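Local coordinates for putative glyoxalase superfamily protein (Ralstonia eutropha, PDB 3IUZ) that probably acts as an iron(II)-dependent dioxygenase of the 2-oxoadipate dioxygenase/decarboxylase family, converting 2-oxoadipate to 2-hydroxyglutarate with loss of carbon dioxide, at residues P4-L9 with I45-N50; S24-P29 with L49-F54; G94-G99 with A168-P173. All coordinates share one frame; numbering follows the deposited sequence.

Contact 1: residues P4-L9 with I45-N50; sequences PNIATL and IAQALN
The carbonyl oxygen of P4 takes two bonds from T8, one from N and one from OG1, in the first turn of a helix that sets I6 and L9 against A48 of a second helix. This is a buried helix-helix crossing between helix 4-14 and helix 42-60: the axes of segments 4-9 and 45-50 run in roughly the same sense, cross at -46° and come within 9.2 Å. The threonine hydroxyl suits this exposed face because it can bond back to its own helix; T8 OG1 lies 2.9 Å from P4 O, tilted 32° from the carbonyl plane, and reaches it from the opposite face to T8 N. The facing surface is apolar. A48 sits at the middle of it, where a lone methyl lets the backbones come close, and its CB is 3.7 Å from L9 CB. L9 CD1 reaches past that methyl to I45, lying 4.1 Å from I45 CG1 and equally near I45 CA. I6 contributes two branches: CG2 rests 4.3 Å from A48 CB, while CD1 goes to Q47. L9 and A48 both touch I197 of helix 190-200, a third helix beside the crossing, and N5 ND2 bonds to E44 OE1 and to G38 O, tying this helix to E44 in the first turn of helix 42-60 and to G38 in the loop before it. Q47 serves here through its aliphatic part. Its CG is anti to the backbone N (chi1 174°), which brings that methylene beside the isoleucine; the chain then bends at chi2. The two side chains cross obliquely, with I6 CD1 3.9 Å from Q47 CG.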
loop_
_atom_site.group_PDB
_atom_site.type_symbol
_atom_site.label_atom_id
_atom_site.label_comp_id
_atom_site.label_asym_id
_atom_site.label_seq_id
_atom_site.Cartn_x
_atom_site.Cartn_y
_atom_site.Cartn_z
ATOM N N PRO A 4 2.777 -5.249 23.238
ATOM C CA PRO A 4 4.085 -5.906 23.210
ATOM C C PRO A 4 4.272 -6.829 21.999
ATOM O O PRO A 4 5.367 -6.841 21.433
ATOM C CB PRO A 4 4.130 -6.678 24.531
ATOM C CG PRO A 4 3.314 -5.807 25.448
ATOM C CD PRO A 4 2.149 -5.376 24.570
ATOM N N ASN A 5 3.260 -7.597 21.624
ATOM C CA ASN A 5 3.436 -8.484 20.472
ATOM C C ASN A 5 3.710 -7.682 19.195
ATOM O O ASN A 5 4.653 -7.991 18.489
ATOM C CB ASN A 5 2.275 -9.430 20.273
ATOM C CG ASN A 5 2.450 -10.706 21.068
ATOM O OD1 ASN A 5 3.368 -10.817 21.896
ATOM N ND2 ASN A 5 1.580 -11.669 20.829
ATOM N N ILE A 6 2.916 -6.648 18.951
ATOM C CA ILE A 6 3.107 -5.813 17.751
ATOM C C ILE A 6 4.478 -5.109 17.832
ATOM O O ILE A 6 5.226 -5.034 16.855
ATOM C CB ILE A 6 1.956 -4.823 17.535
ATOM C CG1 ILE A 6 0.725 -5.588 16.998
ATOM C CG2 ILE A 6 2.365 -3.732 16.517
ATOM C CD1 ILE A 6 -0.609 -4.918 17.236
ATOM N N ALA A 7 4.840 -4.652 19.014
ATOM C CA ALA A 7 6.104 -3.959 19.175
ATOM C C ALA A 7 7.268 -4.906 18.818
ATOM O O ALA A 7 8.245 -4.505 18.176
ATOM C CB ALA A 7 6.233 -3.391 20.612
ATOM N N THR A 8 7.199 -6.137 19.279
ATOM C CA THR A 8 8.250 -7.137 18.987
ATOM C C THR A 8 8.333 -7.448 17.496
ATOM O O THR A 8 9.421 -7.459 16.908
ATOM C CB THR A 8 8.006 -8.427 19.742
ATOM O OG1 THR A 8 7.909 -8.115 21.128
ATOM C CG2 THR A 8 9.185 -9.484 19.537
ATOM N N LEU A 9 7.177 -7.645 16.866
ATOM C CA LEU A 9 7.130 -7.870 15.427
ATOM C C LEU A 9 7.758 -6.691 14.651
ATOM O O LEU A 9 8.493 -6.907 13.684
ATOM C CB LEU A 9 5.669 -8.094 14.969
ATOM C CG LEU A 9 4.973 -9.339 15.511
ATOM C CD1 LEU A 9 3.448 -9.283 15.214
ATOM C CD2 LEU A 9 5.652 -10.634 14.898
ATOM N N ILE A 45 -0.205 -9.900 13.322
ATOM C CA ILE A 45 0.753 -9.929 12.253
ATOM C C ILE A 45 0.322 -8.973 11.146
ATOM O O ILE A 45 1.158 -8.230 10.575
ATOM C CB ILE A 45 0.978 -11.370 11.727
ATOM C CG1 ILE A 45 1.763 -12.159 12.773
ATOM C CG2 ILE A 45 1.711 -11.392 10.368
ATOM C CD1 ILE A 45 1.590 -13.739 12.632
ATOM N N ALA A 46 -0.970 -8.999 10.823
ATOM C CA ALA A 46 -1.481 -8.144 9.755
ATOM C C ALA A 46 -1.294 -6.667 10.089
ATOM O O ALA A 46 -0.882 -5.867 9.227
ATOM C CB ALA A 46 -2.946 -8.448 9.461
ATOM N N GLN A 47 -1.601 -6.308 11.326
ATOM C CA GLN A 47 -1.436 -4.944 11.817
ATOM C C GLN A 47 0.055 -4.531 11.811
ATOM O O GLN A 47 0.385 -3.431 11.286
ATOM C CB GLN A 47 -2.050 -4.798 13.199
ATOM C CG GLN A 47 -1.829 -3.457 13.881
ATOM C CD GLN A 47 -2.499 -2.340 13.200
ATOM O OE1 GLN A 47 -3.467 -2.524 12.458
ATOM N NE2 GLN A 47 -1.998 -1.125 13.460
ATOM N N ALA A 48 0.938 -5.426 12.278
ATOM C CA ALA A 48 2.395 -5.126 12.275
ATOM C C ALA A 48 2.914 -4.995 10.873
ATOM O O ALA A 48 3.648 -4.007 10.602
ATOM C CB ALA A 48 3.206 -6.097 13.047
ATOM N N LEU A 49 2.526 -5.902 9.969
ATOM C CA LEU A 49 2.946 -5.757 8.552
ATOM C C LEU A 49 2.554 -4.360 8.021
ATOM O O LEU A 49 3.375 -3.677 7.387
ATOM C CB LEU A 49 2.364 -6.822 7.644
ATOM C CG LEU A 49 2.522 -6.664 6.138
ATOM C CD1 LEU A 49 4.020 -6.740 5.750
ATOM C CD2 LEU A 49 1.668 -7.672 5.346
ATOM N N ASN A 50 1.300 -3.970 8.274
ATOM C CA ASN A 50 0.790 -2.710 7.792
ATOM C C ASN A 50 1.610 -1.538 8.288
ATOM O O ASN A 50 1.834 -0.610 7.544
ATOM C CB ASN A 50 -0.667 -2.487 8.194
ATOM C CG ASN A 50 -1.621 -3.330 7.374
ATOM O OD1 ASN A 50 -1.179 -3.983 6.431
ATOM N ND2 ASN A 50 -2.924 -3.393 7.787
#

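Contact 2: residues S24-P29 with L49-F54; sequences SLVSVP and LNMVLF
V26 and M51 meet where the chain leaves helix 16-25 and passes over helix 42-60, so the motif is a helix end and its following loop packed on the side of a long helix. V26 is the first residue to depart from helical backbone angles, and the extended chain beyond it presents V28 to the same neighbour. The first kind of contact is methyl packing around M51, which is present as selenomethionine. Its long, flexible side chain reaches across to the loop and bends at chi3 (85°), placing CE beside V26: M51 CE is 3.9 Å from V26 CB and 3.7 Å from V26 O. The side chains of V26 and M51 run past one another in opposing senses, whereas V28 crosses M51 at about a right angle, its CG2 lying 4.1 Å from both CE and SE. Beta-branched valines suit the loop because they offer compact methyl surfaces close to the backbone. M51 also touches I6 and L10 of helix 4-14.

The second kind is aliphatic packing on an aromatic ring. With CG anti to the backbone N (chi1 -176°), F54 sets the root of its ring on the side of L25 and V26; the ring also meets F80 of the neighbouring sheet with planes at about 50°. Backbone hydrogen bonds of L25 and S27 with V78, just before strand 80-87, hold the helix end and the loop beside it. Two branches come up to the ring: from the end of helix 16-25, L25 CD2 lies at its edge, near the ring plane, 4.2 Å from F54 CE2, and from the loop V26 CG2 approaches obliquely to 3.8 Å from F54 CE2.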
loop_
_atom_site.group_PDB
_atom_site.type_symbol
_atom_site.label_atom_id
_atom_site.label_comp_id
_atom_site.label_asym_id
_atom_site.label_seq_id
_atom_site.Cartn_x
_atom_site.Cartn_y
_atom_site.Cartn_z
ATOM N N SER A 24 4.711 5.423 18.836
ATOM C CA SER A 24 4.156 6.632 19.403
ATOM C C SER A 24 3.290 7.372 18.379
ATOM O O SER A 24 2.432 8.129 18.763
ATOM C CB SER A 24 5.247 7.537 19.941
ATOM O OG SER A 24 5.859 8.186 18.860
ATOM N N LEU A 25 3.476 7.107 17.092
ATOM C CA LEU A 25 2.779 7.855 16.034
ATOM C C LEU A 25 1.441 7.197 15.612
ATOM O O LEU A 25 0.423 7.874 15.528
ATOM C CB LEU A 25 3.670 7.956 14.799
ATOM C CG LEU A 25 3.084 8.612 13.563
ATOM C CD1 LEU A 25 2.761 10.091 13.822
ATOM C CD2 LEU A 25 4.065 8.371 12.354
ATOM N N VAL A 26 1.488 5.897 15.330
ATOM C CA VAL A 26 0.404 5.182 14.674
ATOM C C VAL A 26 -0.410 4.378 15.693
ATOM O O VAL A 26 0.139 3.491 16.368
ATOM C CB VAL A 26 0.930 4.228 13.630
ATOM C CG1 VAL A 26 -0.239 3.501 12.907
ATOM C CG2 VAL A 26 1.792 4.995 12.618
ATOM N N SER A 27 -1.705 4.684 15.806
ATOM C CA SER A 27 -2.566 3.947 16.740
ATOM C C SER A 27 -2.668 2.511 16.373
ATOM O O SER A 27 -2.779 2.148 15.184
ATOM C CB SER A 27 -3.975 4.496 16.776
ATOM O OG SER A 27 -3.940 5.791 17.300
ATOM N N VAL A 28 -2.651 1.670 17.403
ATOM C CA VAL A 28 -2.946 0.273 17.226
ATOM C C VAL A 28 -4.390 0.107 17.614
ATOM O O VAL A 28 -4.809 0.475 18.710
ATOM C CB VAL A 28 -2.015 -0.635 18.110
ATOM C CG1 VAL A 28 -2.470 -2.077 18.058
ATOM C CG2 VAL A 28 -0.598 -0.519 17.671
ATOM N N PRO A 29 -5.175 -0.511 16.756
ATOM C CA PRO A 29 -6.571 -0.724 17.160
ATOM C C PRO A 29 -6.710 -1.596 18.401
ATOM O O PRO A 29 -5.902 -2.512 18.626
ATOM C CB PRO A 29 -7.186 -1.435 15.948
ATOM C CG PRO A 29 -6.037 -1.983 15.167
ATOM C CD PRO A 29 -4.814 -1.208 15.510
ATOM N N LEU A 49 2.526 -5.902 9.969
ATOM C CA LEU A 49 2.946 -5.757 8.552
ATOM C C LEU A 49 2.554 -4.360 8.021
ATOM O O LEU A 49 3.375 -3.677 7.387
ATOM C CB LEU A 49 2.364 -6.822 7.644
ATOM C CG LEU A 49 2.522 -6.664 6.138
ATOM C CD1 LEU A 49 4.020 -6.740 5.750
ATOM C CD2 LEU A 49 1.668 -7.672 5.346
ATOM N N ASN A 50 1.300 -3.970 8.274
ATOM C CA ASN A 50 0.790 -2.710 7.792
ATOM C C ASN A 50 1.610 -1.538 8.288
ATOM O O ASN A 50 1.834 -0.610 7.544
ATOM C CB ASN A 50 -0.667 -2.487 8.194
ATOM C CG ASN A 50 -1.621 -3.330 7.374
ATOM O OD1 ASN A 50 -1.179 -3.983 6.431
ATOM N ND2 ASN A 50 -2.924 -3.393 7.787
HETATM N N MSE A 51 2.011 -1.598 9.551
HETATM C CA MSE A 51 2.768 -0.554 10.136
HETATM C C MSE A 51 4.183 -0.475 9.511
HETATM O O MSE A 51 4.735 0.622 9.382
HETATM C CB MSE A 51 2.805 -0.746 11.666
HETATM C CG MSE A 51 1.395 -0.496 12.370
HETATM SE SE MSE A 51 1.454 -0.936 14.191
HETATM C CE MSE A 51 2.143 0.714 14.944
ATOM N N VAL A 52 4.778 -1.636 9.190
ATOM C CA VAL A 52 6.087 -1.680 8.579
ATOM C C VAL A 52 5.974 -1.066 7.205
ATOM O O VAL A 52 6.829 -0.238 6.816
ATOM C CB VAL A 52 6.670 -3.103 8.554
ATOM C CG1 VAL A 52 7.962 -3.138 7.725
ATOM C CG2 VAL A 52 6.860 -3.600 10.002
ATOM N N LEU A 53 4.869 -1.372 6.507
ATOM C CA LEU A 53 4.667 -0.877 5.158
ATOM C C LEU A 53 4.421 0.652 5.165
ATOM O O LEU A 53 4.910 1.379 4.312
ATOM C CB LEU A 53 3.521 -1.639 4.443
ATOM C CG LEU A 53 3.829 -3.102 4.064
ATOM C CD1 LEU A 53 2.554 -3.796 3.500
ATOM C CD2 LEU A 53 5.020 -3.172 3.071
ATOM N N PHE A 54 3.658 1.108 6.136
ATOM C CA PHE A 54 3.452 2.517 6.411
ATOM C C PHE A 54 4.787 3.247 6.658
ATOM O O PHE A 54 5.064 4.273 6.039
ATOM C CB PHE A 54 2.488 2.699 7.589
ATOM C CG PHE A 54 2.138 4.146 7.869
ATOM C CD1 PHE A 54 1.190 4.796 7.102
ATOM C CD2 PHE A 54 2.781 4.864 8.868
ATOM C CE1 PHE A 54 0.860 6.151 7.336
ATOM C CE2 PHE A 54 2.499 6.238 9.079
ATOM C CZ PHE A 54 1.487 6.874 8.332
#

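Contact 3: residues G94-G99 with A168-P173; sequences GALPEG and ADPLTP
L96 and P170 form the dry, apolar part of this contact between two loops, one leading into helix 101-110 and the other into helix 173-185. L96 CD1 meets P170 CD at 3.7 Å, the side chains crossing at about a right angle. With CG anti to the backbone N (chi1 -165°), the leucine's branch point lies nearer to P170 CD than its CB does, and CD1 completes the approach. The same CD1 lies 3.7 Å from A168 O, an oxygen buried by the contact with no partner in the model. The proline is apt here: its rigid ring presents an apolar CD methylene to the leucine.

The other side, at A95 and D169, is more exposed and bridged by water. A95, an exposed alanine, brings its small CB near the backbone of D169, and A95 O lies 3.3 Å from D169 CB. A water bridges the loops, donating to A95 O at 2.6 Å and to D169 OD2 at 2.7 Å. The other carboxylate oxygen turns back on its own loop: L171 N donates to D169 OD1 at 2.9 Å, nearly straight (161°), forming an Asx turn in which the donor stands above the carboxylate plane. R105 of helix 101-110 makes a salt bridge to this same OD1. With an arginine, a backbone N-H and a donating water gathered about it, D169 is probably ionised, and the water supplies the protons that the two facing acceptors, A95 O and D169 OD2, cannot give each other.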
loop_
_atom_site.group_PDB
_atom_site.type_symbol
_atom_site.label_atom_id
_atom_site.label_comp_id
_atom_site.label_asym_id
_atom_site.label_seq_id
_atom_site.Cartn_x
_atom_site.Cartn_y
_atom_site.Cartn_z
ATOM N N GLY A 94 5.735 -12.091 -16.597
ATOM C CA GLY A 94 6.900 -12.789 -16.061
ATOM C C GLY A 94 6.506 -13.877 -15.083
ATOM O O GLY A 94 5.629 -14.657 -15.354
ATOM N N ALA A 95 7.136 -13.917 -13.926
ATOM C CA ALA A 95 6.822 -14.907 -12.889
ATOM C C ALA A 95 5.736 -14.483 -11.906
ATOM O O ALA A 95 5.425 -15.226 -10.967
ATOM C CB ALA A 95 8.084 -15.267 -12.137
ATOM N N LEU A 96 5.159 -13.291 -12.115
ATOM C CA LEU A 96 4.230 -12.666 -11.205
ATOM C C LEU A 96 2.801 -12.982 -11.621
ATOM O O LEU A 96 2.452 -12.791 -12.798
ATOM C CB LEU A 96 4.442 -11.136 -11.205
ATOM C CG LEU A 96 3.816 -10.309 -10.058
ATOM C CD1 LEU A 96 4.424 -10.724 -8.716
ATOM C CD2 LEU A 96 4.066 -8.820 -10.445
ATOM N N PRO A 97 1.996 -13.552 -10.697
ATOM C CA PRO A 97 0.591 -13.735 -11.033
ATOM C C PRO A 97 -0.033 -12.419 -11.536
ATOM O O PRO A 97 0.382 -11.317 -11.159
ATOM C CB PRO A 97 -0.065 -14.175 -9.708
ATOM C CG PRO A 97 1.100 -14.741 -8.870
ATOM C CD PRO A 97 2.303 -13.933 -9.309
ATOM N N GLU A 98 -1.049 -12.558 -12.358
ATOM C CA GLU A 98 -1.628 -11.456 -13.062
ATOM C C GLU A 98 -2.523 -10.640 -12.150
ATOM O O GLU A 98 -3.297 -11.194 -11.396
ATOM C CB GLU A 98 -2.486 -11.992 -14.208
ATOM C CG GLU A 98 -1.751 -12.804 -15.260
ATOM C CD GLU A 98 -2.700 -13.426 -16.286
ATOM O OE1 GLU A 98 -3.664 -12.750 -16.669
ATOM O OE2 GLU A 98 -2.493 -14.593 -16.670
ATOM N N GLY A 99 -2.482 -9.325 -12.312
ATOM C CA GLY A 99 -3.334 -8.434 -11.549
ATOM C C GLY A 99 -3.327 -8.662 -10.059
ATOM O O GLY A 99 -2.251 -8.875 -9.442
ATOM N N ALA A 168 9.846 -10.559 -11.493
ATOM C CA ALA A 168 10.141 -11.626 -10.524
ATOM C C ALA A 168 8.881 -11.912 -9.714
ATOM O O ALA A 168 7.969 -11.069 -9.658
ATOM C CB ALA A 168 11.276 -11.241 -9.585
ATOM N N ASP A 169 8.825 -13.119 -9.132
ATOM C CA ASP A 169 7.856 -13.410 -8.070
ATOM C C ASP A 169 8.522 -13.259 -6.718
ATOM O O ASP A 169 9.386 -14.076 -6.313
ATOM C CB ASP A 169 7.236 -14.803 -8.232
ATOM C CG ASP A 169 6.112 -15.069 -7.208
ATOM O OD1 ASP A 169 5.968 -14.268 -6.258
ATOM O OD2 ASP A 169 5.359 -16.069 -7.381
ATOM N N PRO A 170 8.166 -12.192 -5.984
ATOM C CA PRO A 170 8.793 -11.974 -4.680
ATOM C C PRO A 170 8.323 -12.867 -3.533
ATOM O O PRO A 170 8.949 -12.886 -2.474
ATOM C CB PRO A 170 8.383 -10.526 -4.376
ATOM C CG PRO A 170 6.977 -10.503 -4.918
ATOM C CD PRO A 170 7.076 -11.223 -6.213
ATOM N N LEU A 171 7.248 -13.612 -3.727
ATOM C CA LEU A 171 6.673 -14.421 -2.633
ATOM C C LEU A 171 7.381 -15.780 -2.541
ATOM O O LEU A 171 7.011 -16.722 -3.208
ATOM C CB LEU A 171 5.177 -14.604 -2.888
ATOM C CG LEU A 171 4.410 -15.161 -1.665
ATOM C CD1 LEU A 171 4.387 -14.190 -0.527
ATOM C CD2 LEU A 171 2.968 -15.546 -2.065
ATOM N N THR A 172 8.357 -15.870 -1.664
ATOM C CA THR A 172 9.275 -16.974 -1.629
ATOM C C THR A 172 8.587 -18.242 -1.033
ATOM O O THR A 172 7.521 -18.141 -0.413
ATOM C CB THR A 172 10.487 -16.637 -0.773
ATOM O OG1 THR A 172 10.126 -16.638 0.611
ATOM C CG2 THR A 172 11.166 -15.300 -1.196
ATOM N N PRO A 173 9.237 -19.405 -1.161
ATOM C CA PRO A 173 8.650 -20.617 -0.589
ATOM C C PRO A 173 8.517 -20.572 0.919
ATOM O O PRO A 173 7.569 -21.110 1.468
ATOM C CB PRO A 173 9.617 -21.719 -0.988
ATOM C CG PRO A 173 10.513 -21.151 -2.067
ATOM C CD PRO A 173 10.326 -19.695 -2.118
HETATM O O HOH W 1 5.610 -17.429 -9.687
#

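In the fold
Contacts 1 and 2 are neighbours, with centres about 8 Å apart, and both use helix 42-60: helix 4-14 packs on its earlier part, and the end of helix 16-25 with the following loop on the next turns. They touch directly, I6 CG2 lying 3.7 Å from M51 SE and Q47 CD 3.5 Å from P29 CD, so the two contacts merge into one mainly apolar layer along that part of helix 42-60. Contact 3 follows later in the chain, its centre about 25 to 26 Å from the other two, at the surface within the dioxygenase family region. It does not touch them (nearest atoms about 9 Å apart), yet helix 101-110 meets residues of both regions.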